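Local structure of uncharacterized protein (Bombyx mori, 5AZ0) at residues L20-W25 with P52-A57; A72-V77 with I339-W344; R76-I81 with L123-L128; V105-H110 with M140-E145. The protein is an aldo-keto reductase of the silkworm, which probably reduces carbonyl groups of aldehydes or ketones with a nicotinamide cofactor. One frame throughout, in Å; residues are numbered along the deposited sequence.

Interaction 1 (L20-W25 with P52-A57). With ACT (acetate ion), chain F.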
# COMPACT_ATOMS: atom_id res chain seq x y z
N LEU A 20 3.44 0.30 10.18
CA LEU A 20 4.32 -0.22 9.16
C LEU A 20 3.78 -1.56 8.72
O LEU A 20 3.25 -2.31 9.53
CB LEU A 20 5.67 -0.36 9.77
CG LEU A 20 6.87 -0.75 8.93
CD1 LEU A 20 7.30 0.48 8.16
CD2 LEU A 20 7.98 -1.18 9.92
N GLY A 21 3.82 -1.80 7.42
CA GLY A 21 3.37 -3.05 6.82
C GLY A 21 4.42 -3.65 5.88
O GLY A 21 5.23 -2.91 5.29
N TYR A 22 4.38 -4.98 5.74
CA TYR A 22 5.28 -5.73 4.91
C TYR A 22 4.72 -5.83 3.49
O TYR A 22 3.72 -6.49 3.26
CB TYR A 22 5.55 -7.15 5.56
CG TYR A 22 6.55 -8.00 4.83
CD1 TYR A 22 6.17 -8.77 3.73
CD2 TYR A 22 7.87 -8.03 5.22
CE1 TYR A 22 7.11 -9.55 3.05
CE2 TYR A 22 8.81 -8.80 4.54
CZ TYR A 22 8.43 -9.57 3.49
OH TYR A 22 9.41 -10.25 2.82
N GLY A 23 5.36 -5.17 2.54
CA GLY A 23 4.96 -5.21 1.16
C GLY A 23 5.27 -6.53 0.44
O GLY A 23 6.27 -7.18 0.72
N THR A 24 4.39 -6.92 -0.48
CA THR A 24 4.50 -8.22 -1.14
C THR A 24 4.45 -8.14 -2.66
O THR A 24 4.36 -9.18 -3.33
CB THR A 24 3.42 -9.18 -0.65
OG1 THR A 24 2.11 -8.77 -1.05
CG2 THR A 24 3.48 -9.36 0.85
N TRP A 25 4.51 -6.93 -3.22
CA TRP A 25 4.54 -6.78 -4.67
C TRP A 25 5.97 -6.77 -5.23
O TRP A 25 6.78 -5.88 -4.90
CB TRP A 25 3.93 -5.46 -5.04
CG TRP A 25 4.03 -5.07 -6.45
CD1 TRP A 25 4.35 -3.79 -6.92
CD2 TRP A 25 3.72 -5.85 -7.60
NE1 TRP A 25 4.26 -3.76 -8.28
CE2 TRP A 25 3.89 -5.00 -8.74
CE3 TRP A 25 3.33 -7.17 -7.81
CZ2 TRP A 25 3.67 -5.44 -10.07
CZ3 TRP A 25 3.16 -7.63 -9.12
CH2 TRP A 25 3.30 -6.74 -10.24
N PRO A 52 10.93 -16.84 -3.11
CA PRO A 52 11.39 -17.51 -1.89
C PRO A 52 11.96 -16.59 -0.86
O PRO A 52 11.85 -16.84 0.35
CB PRO A 52 12.50 -18.48 -2.42
CG PRO A 52 12.28 -18.62 -3.89
CD PRO A 52 11.40 -17.47 -4.37
N LYS A 53 12.66 -15.55 -1.33
CA LYS A 53 13.31 -14.58 -0.41
C LYS A 53 12.24 -13.69 0.28
O LYS A 53 12.33 -13.43 1.50
CB LYS A 53 14.34 -13.72 -1.14
CG LYS A 53 15.20 -14.51 -2.14
CD LYS A 53 16.41 -13.73 -2.61
CE LYS A 53 17.54 -13.76 -1.60
NZ LYS A 53 18.54 -12.72 -1.95
N LEU A 54 11.20 -13.33 -0.48
CA LEU A 54 10.04 -12.57 0.07
C LEU A 54 9.40 -13.33 1.20
O LEU A 54 9.10 -12.76 2.26
CB LEU A 54 9.00 -12.30 -1.04
CG LEU A 54 7.72 -11.53 -0.65
CD1 LEU A 54 8.11 -10.09 -0.39
CD2 LEU A 54 6.70 -11.58 -1.77
N LEU A 55 9.28 -14.66 1.01
CA LEU A 55 8.59 -15.51 2.00
C LEU A 55 9.40 -15.75 3.22
O LEU A 55 8.91 -15.70 4.34
CB LEU A 55 8.25 -16.85 1.37
CG LEU A 55 7.34 -16.75 0.17
CD1 LEU A 55 7.09 -18.17 -0.38
CD2 LEU A 55 6.06 -16.00 0.52
N ASP A 56 10.67 -16.05 3.02
CA ASP A 56 11.63 -16.18 4.12
C ASP A 56 11.77 -14.86 4.87
O ASP A 56 11.70 -14.85 6.10
CB ASP A 56 12.97 -16.72 3.55
CG ASP A 56 14.00 -17.01 4.60
OD1 ASP A 56 13.66 -17.58 5.67
OD2 ASP A 56 15.15 -16.57 4.36
N ALA A 57 11.88 -13.71 4.18
CA ALA A 57 11.94 -12.41 4.94
C ALA A 57 10.58 -12.08 5.63
O ALA A 57 10.55 -11.53 6.75
CB ALA A 57 12.44 -11.28 4.05
C ACT F . 3.17 -3.71 -1.61
O ACT F . 4.30 -3.95 -2.09
OXT ACT F . 2.51 -4.52 -0.94
CH3 ACT F . 2.59 -2.35 -1.85
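Tyr-22 reaches out from the first barrel strand and meets the helix at Leu-54 and Ala-57. Its CB points at the helix, and with CG anti to the backbone N (chi1 -177°) the ring carries on toward it. The packing is tight around the phenol: OH makes a short but weak hydrogen bond to Leu-54 O (2.6 Å), and the same OH rests 3.4 Å from Ala-57 CB. Leu-54 CD1 lies 3.6 Å from Tyr-22 CE1 and also reaches Gly-23 O. A phenylalanine here would probably leave Leu-54 O without this donor and open a gap against Ala-57 CB. Further along, the contact thins to Leu-54 CD2 against Thr-24 O at 3.7 Å. On the outer side of the helix the poorly ordered Lys-53 side chain runs off into solvent, while Asp-56 pairs with Lys-281. Beyond the strand, an acetate ion, probably from the crystallisation liquor, is held by Thr-24 N and Trp-25 N, and its OXT lies 3.3 Å from Gly-23 CA, where a CB would clash with it. Strand 22-23 bonds to Asp-70 at the next strand and to Pro-276 on its other flank; in helix 51-64, beside helix 78-90, Leu-58 and Ala-61 also pack on Tyr-22.

Interaction 2 (A72-V77 with I339-W344)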
# COMPACT_ATOMS: atom_id res chain seq x y z
N ALA A 72 -2.24 -8.35 -2.55
CA ALA A 72 -3.28 -8.08 -3.56
C ALA A 72 -3.48 -9.29 -4.50
O ALA A 72 -2.56 -9.98 -4.71
CB ALA A 72 -2.91 -6.84 -4.39
N HIS A 73 -4.66 -9.47 -5.07
CA HIS A 73 -4.84 -10.40 -6.15
C HIS A 73 -3.77 -10.23 -7.22
O HIS A 73 -3.04 -11.20 -7.58
CB HIS A 73 -6.22 -10.26 -6.73
CG HIS A 73 -6.48 -11.17 -7.88
ND1 HIS A 73 -7.49 -10.96 -8.79
CD2 HIS A 73 -5.83 -12.30 -8.28
CE1 HIS A 73 -7.47 -11.93 -9.70
NE2 HIS A 73 -6.46 -12.75 -9.41
N PHE A 74 -3.58 -8.98 -7.66
CA PHE A 74 -2.57 -8.69 -8.67
C PHE A 74 -1.14 -9.10 -8.37
O PHE A 74 -0.36 -9.17 -9.28
CB PHE A 74 -2.61 -7.18 -9.00
CG PHE A 74 -1.77 -6.79 -10.19
CD1 PHE A 74 -2.18 -7.15 -11.47
CD2 PHE A 74 -0.60 -6.02 -10.04
CE1 PHE A 74 -1.40 -6.79 -12.60
CE2 PHE A 74 0.17 -5.64 -11.16
CZ PHE A 74 -0.23 -6.04 -12.44
N TYR A 75 -0.75 -9.25 -7.12
CA TYR A 75 0.63 -9.55 -6.80
C TYR A 75 1.05 -11.02 -6.94
O TYR A 75 2.22 -11.34 -6.75
CB TYR A 75 0.96 -9.05 -5.42
CG TYR A 75 0.71 -7.56 -5.14
CD1 TYR A 75 0.53 -6.62 -6.17
CD2 TYR A 75 0.68 -7.12 -3.84
CE1 TYR A 75 0.30 -5.27 -5.87
CE2 TYR A 75 0.46 -5.79 -3.53
CZ TYR A 75 0.28 -4.86 -4.53
OH TYR A 75 0.05 -3.55 -4.12
N ARG A 76 0.09 -11.88 -7.25
CA ARG A 76 0.30 -13.26 -7.70
C ARG A 76 0.61 -14.21 -6.56
O ARG A 76 0.41 -15.36 -6.73
CB ARG A 76 1.39 -13.42 -8.81
CG ARG A 76 0.97 -13.01 -10.23
CD ARG A 76 1.55 -11.69 -10.62
NE ARG A 76 1.46 -11.45 -12.05
CZ ARG A 76 0.98 -10.34 -12.63
NH1 ARG A 76 0.49 -9.27 -11.92
NH2 ARG A 76 1.00 -10.27 -13.96
N VAL A 77 1.03 -13.72 -5.42
CA VAL A 77 1.61 -14.52 -4.39
C VAL A 77 0.67 -14.78 -3.19
O VAL A 77 1.14 -15.21 -2.15
CB VAL A 77 2.94 -13.87 -3.89
CG1 VAL A 77 3.96 -13.93 -5.03
CG2 VAL A 77 2.77 -12.41 -3.39
N ILE A 339 0.16 -6.93 -21.29
CA ILE A 339 -0.67 -8.08 -20.85
C ILE A 339 -0.52 -8.40 -19.33
O ILE A 339 -1.50 -8.71 -18.68
CB ILE A 339 -0.47 -9.35 -21.73
CG1 ILE A 339 -1.62 -10.37 -21.52
CG2 ILE A 339 0.90 -9.99 -21.48
CD1 ILE A 339 -2.01 -11.14 -22.79
N ALA A 340 0.70 -8.29 -18.78
CA ALA A 340 0.94 -8.50 -17.36
C ALA A 340 0.14 -7.56 -16.38
O ALA A 340 0.06 -7.86 -15.20
CB ALA A 340 2.43 -8.39 -17.05
N MET A 341 -0.47 -6.49 -16.90
CA MET A 341 -1.33 -5.62 -16.14
C MET A 341 -2.80 -5.98 -16.32
O MET A 341 -3.68 -5.24 -15.86
CB MET A 341 -1.10 -4.17 -16.59
CG MET A 341 0.37 -3.76 -16.70
SD MET A 341 1.29 -3.94 -15.20
CE MET A 341 0.33 -2.92 -14.10
N ARG A 342 -3.10 -7.12 -16.97
CA ARG A 342 -4.47 -7.49 -17.33
C ARG A 342 -4.86 -8.98 -17.08
O ARG A 342 -6.01 -9.25 -16.77
CB ARG A 342 -4.72 -7.18 -18.81
CG ARG A 342 -4.94 -5.73 -19.16
CD ARG A 342 -5.18 -5.48 -20.67
NE ARG A 342 -4.12 -5.91 -21.60
CZ ARG A 342 -4.10 -7.02 -22.38
NH1 ARG A 342 -5.08 -7.94 -22.38
NH2 ARG A 342 -3.05 -7.24 -23.17
N LYS A 343 -3.94 -9.92 -17.32
CA LYS A 343 -4.21 -11.37 -17.31
C LYS A 343 -3.01 -12.03 -16.68
O LYS A 343 -1.90 -11.77 -17.08
CB LYS A 343 -4.37 -11.95 -18.72
CG LYS A 343 -5.66 -11.52 -19.41
CD LYS A 343 -5.73 -11.93 -20.90
CE LYS A 343 -7.20 -12.02 -21.30
NZ LYS A 343 -7.46 -11.89 -22.74
N TRP A 344 -3.25 -12.89 -15.69
CA TRP A 344 -2.15 -13.59 -15.01
C TRP A 344 -2.73 -14.82 -14.24
O TRP A 344 -3.95 -14.89 -13.99
CB TRP A 344 -1.39 -12.63 -14.06
CG TRP A 344 -2.26 -12.17 -12.84
CD1 TRP A 344 -2.30 -12.74 -11.59
CD2 TRP A 344 -3.22 -11.10 -12.81
NE1 TRP A 344 -3.20 -12.09 -10.79
CE2 TRP A 344 -3.79 -11.09 -11.52
CE3 TRP A 344 -3.62 -10.14 -13.74
CZ2 TRP A 344 -4.75 -10.16 -11.13
CZ3 TRP A 344 -4.60 -9.23 -13.37
CH2 TRP A 344 -5.15 -9.25 -12.05
O HOH W 1 -6.05 -14.30 -11.73
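Arg-76 grips Ala-340 with a nearly straight hydrogen bond, NH2 to O at 2.9 Å and 176°, taken in the guanidinium plane and on a lone pair of the carbonyl. Its other terminal nitrogen, NH1, turns back to Phe-74 O at 2.8 Å, so two carbonyls fix the rotation of the guanidinium. Held this way, the group lies flat on Trp-344, with planes 23° apart and an off-centre cation-pi contact to the five-membered ring. Trp-344 CB sits under the NH2 end at 3.4 Å. The indole adds a weak hydrogen bond from NE1 to His-73 O at 3.3 Å, and a water joins His-73 NE2 to the backbone O of Trp-344.

Around this polar centre the rings interlock. Trp-344 has its CG in the crowded position between backbone N and carbonyl carbon (chi1 68°), and its CZ2 stands 3.5 Å above the centre of the His-73 ring, edge to face. Phe-74 in turn points its edge at the indole, with CD1 3.7 Å from Trp-344 CH2, on the indole face that also carries Arg-76. At the far end of Phe-74, CZ touches Met-341 CE at 3.6 Å, and the sulfur lies at the ring edge as a Met-aromatic contact. Trp-106 stacks on Phe-74 and meets Trp-344 edge-to-face, enlarging the aromatic cluster. Such a C-terminal loop folded over the mouth of the barrel is a hallmark of aldo-keto reductases; here it packs on the loop that carries Tyr-75, whose hydroxyl bonds Lys-104, a pairing consistent with the family's active site.

Interaction 3 (R76-I81 with L123-L128)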
# COMPACT_ATOMS: atom_id res chain seq x y z
N ARG A 76 0.09 -11.88 -7.25
CA ARG A 76 0.30 -13.26 -7.70
C ARG A 76 0.61 -14.21 -6.56
O ARG A 76 0.41 -15.36 -6.73
CB ARG A 76 1.39 -13.42 -8.81
CG ARG A 76 0.97 -13.01 -10.23
CD ARG A 76 1.55 -11.69 -10.62
NE ARG A 76 1.46 -11.45 -12.05
CZ ARG A 76 0.98 -10.34 -12.63
NH1 ARG A 76 0.49 -9.27 -11.92
NH2 ARG A 76 1.00 -10.27 -13.96
N VAL A 77 1.03 -13.72 -5.42
CA VAL A 77 1.61 -14.52 -4.39
C VAL A 77 0.67 -14.78 -3.19
O VAL A 77 1.14 -15.21 -2.15
CB VAL A 77 2.94 -13.87 -3.89
CG1 VAL A 77 3.96 -13.93 -5.03
CG2 VAL A 77 2.77 -12.41 -3.39
N GLU A 78 -0.64 -14.53 -3.31
CA GLU A 78 -1.53 -14.76 -2.13
C GLU A 78 -1.44 -16.20 -1.59
O GLU A 78 -1.37 -16.40 -0.36
CB GLU A 78 -2.98 -14.41 -2.45
CG GLU A 78 -3.23 -12.90 -2.67
CD GLU A 78 -4.58 -12.61 -3.30
OE1 GLU A 78 -4.86 -13.25 -4.31
OE2 GLU A 78 -5.37 -11.75 -2.78
N PRO A 79 -1.41 -17.22 -2.48
CA PRO A 79 -1.33 -18.64 -1.94
C PRO A 79 -0.09 -18.82 -1.09
O PRO A 79 -0.17 -19.27 0.04
CB PRO A 79 -1.35 -19.49 -3.23
CG PRO A 79 -2.03 -18.60 -4.24
CD PRO A 79 -1.47 -17.24 -3.95
N GLU A 80 1.04 -18.31 -1.55
CA GLU A 80 2.27 -18.47 -0.78
C GLU A 80 2.27 -17.66 0.51
O GLU A 80 2.82 -18.10 1.54
CB GLU A 80 3.49 -18.07 -1.62
CG GLU A 80 3.76 -18.94 -2.85
CD GLU A 80 3.07 -18.47 -4.16
OE1 GLU A 80 1.93 -17.92 -4.18
OE2 GLU A 80 3.68 -18.67 -5.21
N ILE A 81 1.69 -16.45 0.49
CA ILE A 81 1.63 -15.65 1.72
C ILE A 81 0.73 -16.42 2.71
O ILE A 81 0.95 -16.43 3.90
CB ILE A 81 1.02 -14.21 1.49
CG1 ILE A 81 1.84 -13.38 0.50
CG2 ILE A 81 0.77 -13.50 2.81
CD1 ILE A 81 3.28 -13.15 0.92
N LEU A 123 -9.51 -14.74 -0.59
CA LEU A 123 -9.56 -15.31 0.73
C LEU A 123 -9.25 -16.84 0.69
O LEU A 123 -8.54 -17.36 1.58
CB LEU A 123 -10.92 -15.10 1.39
CG LEU A 123 -11.25 -13.66 1.80
CD1 LEU A 123 -12.72 -13.60 2.14
CD2 LEU A 123 -10.47 -13.27 3.03
N HIS A 124 -9.76 -17.52 -0.33
CA HIS A 124 -9.35 -18.92 -0.54
C HIS A 124 -7.83 -19.05 -0.75
O HIS A 124 -7.21 -19.85 -0.13
CB HIS A 124 -10.13 -19.59 -1.67
CG HIS A 124 -10.14 -21.07 -1.59
ND1 HIS A 124 -9.18 -21.86 -2.20
CD2 HIS A 124 -10.94 -21.92 -0.88
CE1 HIS A 124 -9.42 -23.13 -1.91
NE2 HIS A 124 -10.50 -23.18 -1.15
N ARG A 125 -7.24 -18.27 -1.62
CA ARG A 125 -5.82 -18.33 -1.82
C ARG A 125 -5.06 -18.15 -0.49
O ARG A 125 -4.07 -18.81 -0.27
CB ARG A 125 -5.35 -17.23 -2.81
CG ARG A 125 -5.87 -17.43 -4.24
CD ARG A 125 -5.19 -16.50 -5.26
NE ARG A 125 -6.10 -16.33 -6.38
CZ ARG A 125 -6.98 -15.35 -6.55
NH1 ARG A 125 -7.02 -14.25 -5.73
NH2 ARG A 125 -7.83 -15.46 -7.57
N LEU A 126 -5.47 -17.17 0.32
CA LEU A 126 -4.78 -16.81 1.54
C LEU A 126 -5.09 -17.78 2.67
O LEU A 126 -4.45 -17.71 3.65
CB LEU A 126 -5.25 -15.42 2.02
CG LEU A 126 -4.73 -14.32 1.10
CD1 LEU A 126 -5.55 -13.06 1.34
CD2 LEU A 126 -3.24 -14.06 1.40
N GLY A 127 -6.11 -18.63 2.52
CA GLY A 127 -6.49 -19.58 3.54
C GLY A 127 -7.24 -18.93 4.70
O GLY A 127 -7.12 -19.39 5.82
N LEU A 128 -8.03 -17.87 4.46
CA LEU A 128 -8.66 -17.14 5.56
C LEU A 128 -10.16 -17.09 5.49
O LEU A 128 -10.75 -17.18 4.39
CB LEU A 128 -8.15 -15.69 5.53
CG LEU A 128 -6.66 -15.48 5.56
CD1 LEU A 128 -6.32 -14.00 5.34
CD2 LEU A 128 -6.10 -15.97 6.89
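Glu-78 and Arg-125 reach for each other across two helix ends. Glu-78 CG is anti to its carbonyl carbon (chi1 -69°) and the chain runs extended beyond it; Arg-125 is likewise extended from CG to NE. Both side chains set out toward the other helix and cross obliquely, and Glu-78 OE1 takes Arg-125 NH1 at 2.8 Å on its syn side, a salt bridge with carboxylate and guanidinium only 20° from coplanar. The arginine's aliphatic part lies alongside Pro-79, CB and CD each 3.9 Å from its CG. An alanine in place of Arg-125 would probably leave Glu-78 OE1 without its charged mate and open a gap beside the proline ring. At the backbone, Arg-125 O accepts a CA-H...O contact from Pro-79 CA at 3.2 Å, nearly straight at 171°. Leu-126 CD2 fits against Glu-78 CB and more loosely against Ile-81 CB. The helix ends in a Schellman motif: Gly-127, at positive phi, and Leu-128 bond back through N to the last turn. Glu-78 OE2 is bonded to Thr-103 OG1 and Ser-122 OG, so each carboxylate oxygen has a polar partner; a glutamate placed this way would probably stay ionised, tying helix 78-90 to helix 112-126.

Interaction 4 (V105-H110 with M140-E145)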
# COMPACT_ATOMS: atom_id res chain seq x y z
N VAL A 105 -8.72 -5.70 -4.91
CA VAL A 105 -9.56 -6.15 -6.04
C VAL A 105 -9.12 -5.31 -7.23
O VAL A 105 -9.17 -3.99 -7.18
CB VAL A 105 -11.03 -5.82 -5.74
CG1 VAL A 105 -11.96 -6.06 -6.93
CG2 VAL A 105 -11.49 -6.65 -4.55
N TRP A 106 -8.81 -5.99 -8.32
CA TRP A 106 -8.30 -5.35 -9.51
C TRP A 106 -9.39 -4.85 -10.45
O TRP A 106 -10.63 -5.02 -10.20
CB TRP A 106 -7.37 -6.37 -10.21
CG TRP A 106 -6.35 -5.86 -11.23
CD1 TRP A 106 -6.36 -6.13 -12.58
CD2 TRP A 106 -5.18 -5.06 -11.00
NE1 TRP A 106 -5.28 -5.54 -13.20
CE2 TRP A 106 -4.52 -4.89 -12.27
CE3 TRP A 106 -4.62 -4.47 -9.88
CZ2 TRP A 106 -3.36 -4.16 -12.42
CZ3 TRP A 106 -3.44 -3.74 -10.00
CH2 TRP A 106 -2.81 -3.58 -11.27
N GLN A 107 -8.95 -4.26 -11.58
CA GLN A 107 -9.77 -3.35 -12.45
C GLN A 107 -10.85 -4.04 -13.19
O GLN A 107 -11.89 -3.41 -13.50
CB GLN A 107 -8.89 -2.59 -13.47
CG GLN A 107 -8.10 -1.44 -12.86
CD GLN A 107 -7.00 -1.84 -11.89
OE1 GLN A 107 -7.27 -2.02 -10.72
NE2 GLN A 107 -5.78 -1.90 -12.35
N HIS A 108 -10.69 -5.36 -13.38
CA HIS A 108 -11.78 -6.13 -14.03
C HIS A 108 -12.85 -6.66 -13.15
O HIS A 108 -13.81 -7.29 -13.65
CB HIS A 108 -11.23 -7.20 -14.96
CG HIS A 108 -10.40 -8.25 -14.30
ND1 HIS A 108 -9.21 -7.97 -13.70
CD2 HIS A 108 -10.55 -9.60 -14.24
CE1 HIS A 108 -8.66 -9.10 -13.27
NE2 HIS A 108 -9.44 -10.10 -13.61
N TYR A 109 -12.80 -6.34 -11.86
CA TYR A 109 -13.86 -6.84 -10.95
C TYR A 109 -14.60 -5.65 -10.34
O TYR A 109 -14.74 -5.54 -9.10
CB TYR A 109 -13.15 -7.80 -9.89
CG TYR A 109 -12.82 -9.16 -10.45
CD1 TYR A 109 -13.82 -10.08 -10.66
CD2 TYR A 109 -11.55 -9.53 -10.82
CE1 TYR A 109 -13.57 -11.30 -11.25
CE2 TYR A 109 -11.28 -10.81 -11.38
CZ TYR A 109 -12.29 -11.66 -11.60
OH TYR A 109 -12.09 -12.93 -12.13
N HIS A 110 -15.04 -4.69 -11.18
CA HIS A 110 -15.63 -3.41 -10.63
C HIS A 110 -17.07 -3.39 -10.63
O HIS A 110 -17.70 -2.47 -10.05
CB HIS A 110 -15.08 -2.15 -11.28
CG HIS A 110 -13.79 -1.68 -10.71
ND1 HIS A 110 -13.56 -0.35 -10.50
CD2 HIS A 110 -12.68 -2.33 -10.31
CE1 HIS A 110 -12.35 -0.19 -9.97
NE2 HIS A 110 -11.77 -1.38 -9.89
N MET A 140 -10.21 2.93 -11.79
CA MET A 140 -10.63 2.58 -13.18
C MET A 140 -11.28 1.17 -13.20
O MET A 140 -10.94 0.30 -12.38
CB MET A 140 -9.47 2.61 -14.16
CG MET A 140 -8.65 3.87 -14.12
SD MET A 140 -7.27 3.88 -12.98
CE MET A 140 -6.16 2.56 -13.46
N SER A 141 -12.20 1.01 -14.13
CA SER A 141 -12.88 -0.21 -14.45
C SER A 141 -12.51 -0.60 -15.88
O SER A 141 -13.00 0.02 -16.82
CB SER A 141 -14.36 0.02 -14.34
OG SER A 141 -14.84 0.93 -15.37
N ILE A 142 -11.66 -1.60 -16.00
CA ILE A 142 -11.03 -2.05 -17.23
C ILE A 142 -11.12 -3.58 -17.41
O ILE A 142 -10.59 -4.34 -16.56
CB ILE A 142 -9.53 -1.65 -17.26
CG1 ILE A 142 -9.44 -0.13 -17.01
CG2 ILE A 142 -8.88 -2.01 -18.59
CD1 ILE A 142 -8.05 0.41 -16.95
N SER A 143 -11.68 -4.03 -18.54
CA SER A 143 -11.75 -5.48 -18.83
C SER A 143 -10.38 -6.08 -18.97
O SER A 143 -9.36 -5.39 -19.11
CB SER A 143 -12.61 -5.82 -20.09
OG SER A 143 -11.81 -5.68 -21.27
N GLN A 144 -10.32 -7.40 -18.92
CA GLN A 144 -9.06 -8.11 -19.14
C GLN A 144 -8.52 -7.87 -20.55
O GLN A 144 -7.35 -8.15 -20.79
CB GLN A 144 -9.29 -9.68 -18.94
CG GLN A 144 -9.97 -10.08 -17.61
CD GLN A 144 -11.54 -10.10 -17.58
OE1 GLN A 144 -12.33 -9.18 -18.08
NE2 GLN A 144 -12.02 -11.19 -16.95
N GLU A 145 -9.36 -7.46 -21.51
CA GLU A 145 -8.86 -7.12 -22.84
C GLU A 145 -8.55 -5.62 -23.04
O GLU A 145 -8.18 -5.23 -24.12
CB GLU A 145 -9.84 -7.62 -23.90
CG GLU A 145 -9.85 -9.16 -23.98
CD GLU A 145 -10.70 -9.81 -22.90
OE1 GLU A 145 -11.74 -9.23 -22.49
OE2 GLU A 145 -10.32 -10.91 -22.46
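Gln-107 O, in a type I turn from Trp-106 to Tyr-109, accepts a hydrogen bond from Ile-142 N at 3.1 Å, the donor standing 63° out of the carbonyl plane, and beside it Ser-141 CA makes a CA-H...O contact with the same oxygen. The Gln-107 side chain starts toward Met-140 and Ile-142: its CG is 3.4 Å from Met-140 O, and its CB is 4.0 Å from Ile-142 CB. A bend at chi2 (67°) then turns CD away, and the amide closes back on its own loop, where NE2 stands 3.2 Å above the centre of the Trp-106 ring. The two segments are loops that follow strands 100-105 and 133-136, neighbouring parallel strands of the (beta/alpha)8 barrel, and so they meet at the C-terminal rim, the side on which aldo-keto reductases hold substrate and cofactor. Trp-318 touches both Gln-107 and Met-140 there.

His-110 offers a ring face to Ser-141 CA, a CH-pi contact of 4.3 Å to the ring centroid, while its CB packs on Ser-141 CB. The serine's OG is bonded to Ile-151 N. At the outer end His-108 CG stands between backbone N and carbonyl carbon (chi1 62°), which starts the imidazole toward Gln-144. His-108 CB lies 3.3 Å from Ile-142 O. The imidazole and the Gln-144 side chain cross at about a right angle, with His-108 CD2 3.5 Å from Gln-144 CG. Tyr-109 CD2 sits over the centre of one face of the same imidazole. Gln-144 O accepts from Arg-342 NH1, and Glu-145 forms a salt bridge with Lys-343 of the C-terminal loop.

From the N terminus, interaction 1 closes first, folding helix 51-64 back over strand 22-23 before any other contact opens. Interactions 2 and 3 then leave from one stretch, sharing Arg-76 and Val-77: 76-81 finds its partner at the end of helix 112-126, whereas 72-77 waits for the C-terminal loop. Interaction 4 crosses interaction 3 along the chain and is nested inside the long loop that interaction 2 closes. In space, Trp-25 packs on Phe-74 and Tyr-75, joining interactions 1 and 2; Thr-24 and Leu-55 touch Ile-81, joining 1 and 3. Interactions 2 and 4, with centres about 11 Å apart, unite the C-terminal loop with the barrel's rim loops.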